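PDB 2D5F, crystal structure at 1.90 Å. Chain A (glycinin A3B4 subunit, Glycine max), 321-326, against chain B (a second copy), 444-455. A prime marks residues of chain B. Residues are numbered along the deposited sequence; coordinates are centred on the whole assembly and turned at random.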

ATOM      1  N   GLY A 321       3.892  19.988  11.177  1.00 22.47           N
ATOM      2  CA  GLY A 321       2.829  19.124  11.669  1.00 26.77           C
ATOM      3  C   GLY A 321       1.837  18.770  10.574  1.00 31.05           C
ATOM      4  O   GLY A 321       2.184  18.811   9.390  1.00 33.39           O
ATOM      5  N   VAL A 322       0.607  18.425  10.953  1.00 32.79           N
ATOM      6  CA  VAL A 322      -0.415  18.077   9.965  1.00 31.71           C
ATOM      7  C   VAL A 322      -0.536  19.173   8.908  1.00 34.97           C
ATOM      8  O   VAL A 322      -1.001  18.920   7.794  1.00 34.30           O
ATOM      9  N   GLU A 323      -0.113  20.388   9.260  1.00 40.60           N
ATOM     10  CA  GLU A 323      -0.162  21.506   8.326  1.00 43.43           C
ATOM     11  C   GLU A 323       0.623  21.122   7.078  1.00 47.60           C
ATOM     12  O   GLU A 323       0.052  20.822   6.027  1.00 54.84           O
ATOM     13  N   GLU A 324       1.943  21.129   7.232  1.00 48.22           N
ATOM     14  CA  GLU A 324       2.911  20.822   6.181  1.00 47.55           C
ATOM     15  C   GLU A 324       2.482  19.828   5.112  1.00 49.75           C
ATOM     16  O   GLU A 324       2.914  19.926   3.964  1.00 50.98           O
ATOM     17  N   ASN A 325       1.640  18.871   5.479  1.00 48.55           N
ATOM     18  CA  ASN A 325       1.196  17.876   4.518  1.00 50.06           C
ATOM     19  C   ASN A 325      -0.306  17.911   4.182  1.00 47.44           C
ATOM     20  O   ASN A 325      -0.780  18.831   3.497  1.00 37.02           O
ATOM     21  N   ILE A 326      -1.035  16.905   4.667  1.00 36.25           N
ATOM     22  CA  ILE A 326      -2.469  16.763   4.422  1.00 43.27           C
ATOM     23  C   ILE A 326      -3.251  18.074   4.406  1.00 44.86           C
ATOM     24  O   ILE A 326      -3.956  18.377   3.444  1.00 51.15           O
TER
ATOM     25  N   PHE B 444      16.627  21.339   2.781  1.00 22.52           N
ATOM     26  CA  PHE B 444      16.433  19.991   2.285  1.00 20.60           C
ATOM     27  C   PHE B 444      16.247  19.098   3.513  1.00 17.75           C
ATOM     28  O   PHE B 444      16.947  19.258   4.511  1.00 19.54           O
ATOM     29  N   LYS B 445      15.295  18.176   3.460  1.00 18.40           N
ATOM     30  CA  LYS B 445      15.066  17.272   4.585  1.00 15.87           C
ATOM     31  C   LYS B 445      15.074  15.842   4.054  1.00 14.96           C
ATOM     32  O   LYS B 445      14.450  15.548   3.029  1.00 15.01           O
ATOM     33  N   THR B 446      15.789  14.963   4.754  1.00 13.85           N
ATOM     34  CA  THR B 446      15.931  13.571   4.335  1.00 16.79           C
ATOM     35  C   THR B 446      14.786  12.604   4.657  1.00 18.09           C
ATOM     36  O   THR B 446      14.990  11.521   5.214  1.00 18.50           O
ATOM     37  N   HIS B 447      13.580  13.015   4.289  1.00 22.24           N
ATOM     38  CA  HIS B 447      12.385  12.207   4.454  1.00 22.73           C
ATOM     39  C   HIS B 447      11.400  12.735   3.416  1.00 17.23           C
ATOM     40  O   HIS B 447      11.336  13.945   3.185  1.00 18.43           O
ATOM     41  N   HIS B 448      10.645  11.829   2.787  1.00 20.84           N
ATOM     42  CA  HIS B 448       9.680  12.186   1.740  1.00 17.54           C
ATOM     43  C   HIS B 448       8.526  13.050   2.234  1.00 18.84           C
ATOM     44  O   HIS B 448       7.868  13.729   1.450  1.00 19.02           O
ATOM     45  N   ASN B 449       8.286  13.013   3.537  1.00 19.20           N
ATOM     46  CA  ASN B 449       7.213  13.789   4.155  1.00 18.78           C
ATOM     47  C   ASN B 449       7.685  14.215   5.550  1.00 18.13           C
ATOM     48  O   ASN B 449       7.114  13.823   6.565  1.00 16.92           O
ATOM     49  N   ALA B 450       8.748  15.012   5.580  1.00 16.90           N
ATOM     50  CA  ALA B 450       9.325  15.489   6.826  1.00 15.82           C
ATOM     51  C   ALA B 450       8.317  16.346   7.584  1.00 21.13           C
ATOM     52  O   ALA B 450       7.638  17.186   7.000  1.00 26.83           O
ATOM     53  N   VAL B 451       8.205  16.123   8.886  1.00 16.41           N
ATOM     54  CA  VAL B 451       7.264  16.890   9.686  1.00 24.79           C
ATOM     55  C   VAL B 451       8.001  17.615  10.791  1.00 21.87           C
ATOM     56  O   VAL B 451       8.909  17.070  11.406  1.00 18.47           O
ATOM     57  N   SER B 452       7.610  18.856  11.031  1.00 19.40           N
ATOM     58  CA  SER B 452       8.237  19.643  12.073  1.00 20.03           C
ATOM     59  C   SER B 452       7.202  20.075  13.100  1.00 16.17           C
ATOM     60  O   SER B 452       5.995  19.936  12.902  1.00 17.23           O
ATOM     61  N   SER B 453       7.688  20.599  14.209  1.00 21.59           N
ATOM     62  CA  SER B 453       6.811  21.073  15.259  1.00 21.50           C
ATOM     63  C   SER B 453       7.433  22.348  15.806  1.00 18.99           C
ATOM     64  O   SER B 453       8.654  22.441  15.903  1.00 18.99           O
ATOM     65  N   TYR B 454       6.610  23.345  16.118  1.00 18.54           N
ATOM     66  CA  TYR B 454       7.146  24.573  16.694  1.00 20.77           C
ATOM     67  C   TYR B 454       6.668  24.650  18.150  1.00 17.94           C
ATOM     68  O   TYR B 454       5.539  24.271  18.470  1.00 19.04           O
ATOM     69  N   ILE B 455       7.546  25.101  19.037  1.00 18.08           N
ATOM     70  CA  ILE B 455       7.220  25.135  20.451  1.00 17.44           C
ATOM     71  C   ILE B 455       5.977  25.927  20.855  1.00 16.62           C
ATOM     72  O   ILE B 455       5.286  25.536  21.790  1.00 21.83           O
TER

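Gly321 has no side chain, and its backbone does the work. Its N donates to Ser452′ O at 2.7 Å, which ties the start of this stretch to the strand that begins at Ser452′. The same N also reaches Glu324 OE1 at 2.6 Å within its own chain.

Val322 is in rotamer m and points away. It makes no contact with the chain B stretch.

Glu323 points toward chain B, with chi1 m and chi2 off the usual wells at 99°. Its OE1 lies 3.7 Å from Tyr454′ CE2, at the ring edge and near the ring plane. Tyr454′ has chi1 p; its CA-to-CB bond runs sideways, but the ring end comes nearer. Water 1 joins the two side chains. It donates to Glu323 OE1 at 2.6 Å and bonds Tyr454′ OH at 2.6 Å.

Glu324 is the main polar anchor and has the largest covered area of these residues. It points toward chain B, with chi1 m and chi2 t, and its carboxylate grips Ser452′ twice. Ser452′ N donates to Glu324 OE1 at 2.7 Å, nearly straight at 169°. Ser452′ OG, set by chi1 p, donates to Glu324 OE2 at 2.7 Å. Lys445′ is extended, m then t throughout, yet its NZ stays 4.2 Å from Glu324 OE2, beyond a salt bridge. Water 2 fills in. It accepts from Lys445′ NZ at 2.8 Å and donates to Glu324 OE2 at 2.8 Å and to Ala450′ O at 3.2 Å.

Asn325, chi1 p, also points toward chain B, but its contacts there are not hydrogen bonds. Its CB is 3.5 Å from Asn449′ OD1, and its ND2 is 3.7 Å from Val451′ CG1. Asn449′ is t and Val451′ is m.

Ile326, chi1 t and chi2 m, starts sideways, and its end leads away from the chain B stretch. It makes no contact with that stretch.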

ATOM      1  CB  VAL A 322      -1.808  17.852  10.624  1.00 37.25           C
ATOM      2  CG1 VAL A 322      -1.760  16.634  11.531  1.00 35.83           C
ATOM      3  CG2 VAL A 322      -2.230  19.090  11.414  1.00 32.87           C
ATOM      4  CB  GLU A 323       0.489  22.766   8.910  1.00 39.39           C
ATOM      5  CG  GLU A 323       0.042  23.199  10.296  1.00 41.72           C
ATOM      6  CD  GLU A 323       1.003  22.756  11.388  1.00 42.43           C
ATOM      7  OE1 GLU A 323       1.099  23.453  12.422  1.00 31.34           O
ATOM      8  OE2 GLU A 323       1.656  21.704  11.216  1.00 45.75           O
ATOM      9  CB  GLU A 324       4.208  20.335   6.824  1.00 38.84           C
ATOM     10  CG  GLU A 324       4.787  21.335   7.801  1.00 37.99           C
ATOM     11  CD  GLU A 324       5.948  20.778   8.582  1.00 32.08           C
ATOM     12  OE1 GLU A 324       5.750  19.785   9.313  1.00 31.96           O
ATOM     13  OE2 GLU A 324       7.056  21.336   8.464  1.00 33.68           O
ATOM     14  CB  ASN A 325       1.613  16.479   5.004  1.00 50.13           C
ATOM     15  CG  ASN A 325       1.330  16.259   6.482  1.00 50.89           C
ATOM     16  OD1 ASN A 325       0.180  16.297   6.921  1.00 55.94           O
ATOM     17  ND2 ASN A 325       2.384  16.022   7.255  1.00 54.22           N
ATOM     18  CB  ILE A 326      -3.115  15.797   5.467  1.00 45.62           C
ATOM     19  CG1 ILE A 326      -4.584  15.523   5.108  1.00 44.26           C
ATOM     20  CG2 ILE A 326      -3.000  16.384   6.868  1.00 43.36           C
ATOM     21  CD1 ILE A 326      -5.553  16.663   5.405  1.00 42.59           C
TER
ATOM     22  CB  PHE B 444      17.652  19.538   1.486  1.00 22.16           C
ATOM     23  CG  PHE B 444      17.993  20.431   0.318  1.00 16.68           C
ATOM     24  CD1 PHE B 444      19.030  21.357   0.414  1.00 14.69           C
ATOM     25  CD2 PHE B 444      17.303  20.317  -0.888  1.00 19.73           C
ATOM     26  CE1 PHE B 444      19.382  22.155  -0.677  1.00 21.80           C
ATOM     27  CE2 PHE B 444      17.645  21.113  -1.990  1.00 25.78           C
ATOM     28  CZ  PHE B 444      18.686  22.032  -1.885  1.00 19.73           C
ATOM     29  CB  LYS B 445      13.738  17.601   5.276  1.00 17.82           C
ATOM     30  CG  LYS B 445      13.683  19.047   5.778  1.00 21.81           C
ATOM     31  CD  LYS B 445      12.441  19.338   6.601  1.00 16.59           C
ATOM     32  CE  LYS B 445      12.403  20.803   7.013  1.00 15.91           C
ATOM     33  NZ  LYS B 445      11.201  21.097   7.835  1.00 17.94           N
ATOM     34  CB  THR B 446      17.269  12.982   4.848  1.00 16.03           C
ATOM     35  OG1 THR B 446      17.389  13.204   6.257  1.00 15.63           O
ATOM     36  CG2 THR B 446      18.440  13.657   4.140  1.00 19.97           C
ATOM     37  CB  HIS B 447      11.826  12.333   5.871  1.00 17.77           C
ATOM     38  CG  HIS B 447      10.755  11.332   6.185  1.00 18.33           C
ATOM     39  ND1 HIS B 447       9.469  11.438   5.700  1.00 21.42           N
ATOM     40  CD2 HIS B 447      10.790  10.190   6.912  1.00 22.26           C
ATOM     41  CE1 HIS B 447       8.757  10.405   6.115  1.00 25.45           C
ATOM     42  NE2 HIS B 447       9.536   9.631   6.851  1.00 23.30           N
ATOM     43  CB  HIS B 448       9.127  10.914   1.072  1.00 18.86           C
ATOM     44  CG  HIS B 448       8.105  10.181   1.892  1.00 23.38           C
ATOM     45  ND1 HIS B 448       6.760  10.490   1.860  1.00 24.77           N
ATOM     46  CD2 HIS B 448       8.231   9.148   2.762  1.00 20.93           C
ATOM     47  CE1 HIS B 448       6.103   9.681   2.672  1.00 23.11           C
ATOM     48  NE2 HIS B 448       6.973   8.858   3.232  1.00 21.51           N
ATOM     49  CB  ASN B 449       5.941  12.934   4.249  1.00 20.75           C
ATOM     50  CG  ASN B 449       4.721  13.739   4.666  1.00 31.17           C
ATOM     51  OD1 ASN B 449       4.734  14.971   4.638  1.00 33.38           O
ATOM     52  ND2 ASN B 449       3.654  13.044   5.040  1.00 36.97           N
ATOM     53  CB  ALA B 450      10.588  16.287   6.535  1.00 20.06           C
ATOM     54  CB  VAL B 451       6.169  15.984  10.313  1.00 24.13           C
ATOM     55  CG1 VAL B 451       5.428  15.238   9.224  1.00 35.05           C
ATOM     56  CG2 VAL B 451       6.784  15.001  11.275  1.00 34.25           C
ATOM     57  CB  SER B 452       8.901  20.884  11.473  1.00 21.37           C
ATOM     58  OG  SER B 452       7.915  21.788  11.009  1.00 28.13           O
ATOM     59  CB  SER B 453       6.702  20.024  16.367  1.00 21.27           C
ATOM     60  OG  SER B 453       5.928  20.510  17.451  1.00 27.73           O
ATOM     61  CB  TYR B 454       6.754  25.805  15.865  1.00 16.50           C
ATOM     62  CG  TYR B 454       5.277  26.083  15.671  1.00 25.68           C
ATOM     63  CD1 TYR B 454       4.679  27.202  16.265  1.00 22.64           C
ATOM     64  CD2 TYR B 454       4.497  25.288  14.833  1.00 22.48           C
ATOM     65  CE1 TYR B 454       3.348  27.525  16.023  1.00 20.49           C
ATOM     66  CE2 TYR B 454       3.159  25.601  14.583  1.00 18.77           C
ATOM     67  CZ  TYR B 454       2.592  26.722  15.179  1.00 25.91           C
ATOM     68  OH  TYR B 454       1.274  27.041  14.930  1.00 23.76           O
ATOM     69  CB  ILE B 455       8.459  25.560  21.268  1.00 18.69           C
ATOM     70  CG1 ILE B 455       9.551  24.499  21.062  1.00 17.70           C
ATOM     71  CG2 ILE B 455       8.111  25.692  22.758  1.00 21.03           C
ATOM     72  CD1 ILE B 455      10.875  24.758  21.752  1.00 24.63           C
TER
HETATM   73  O   HOH W   1       0.022  25.677  13.140  1.00 28.32           O
HETATM   74  O   HOH W   2       8.855  20.122   6.697  1.00 26.70           O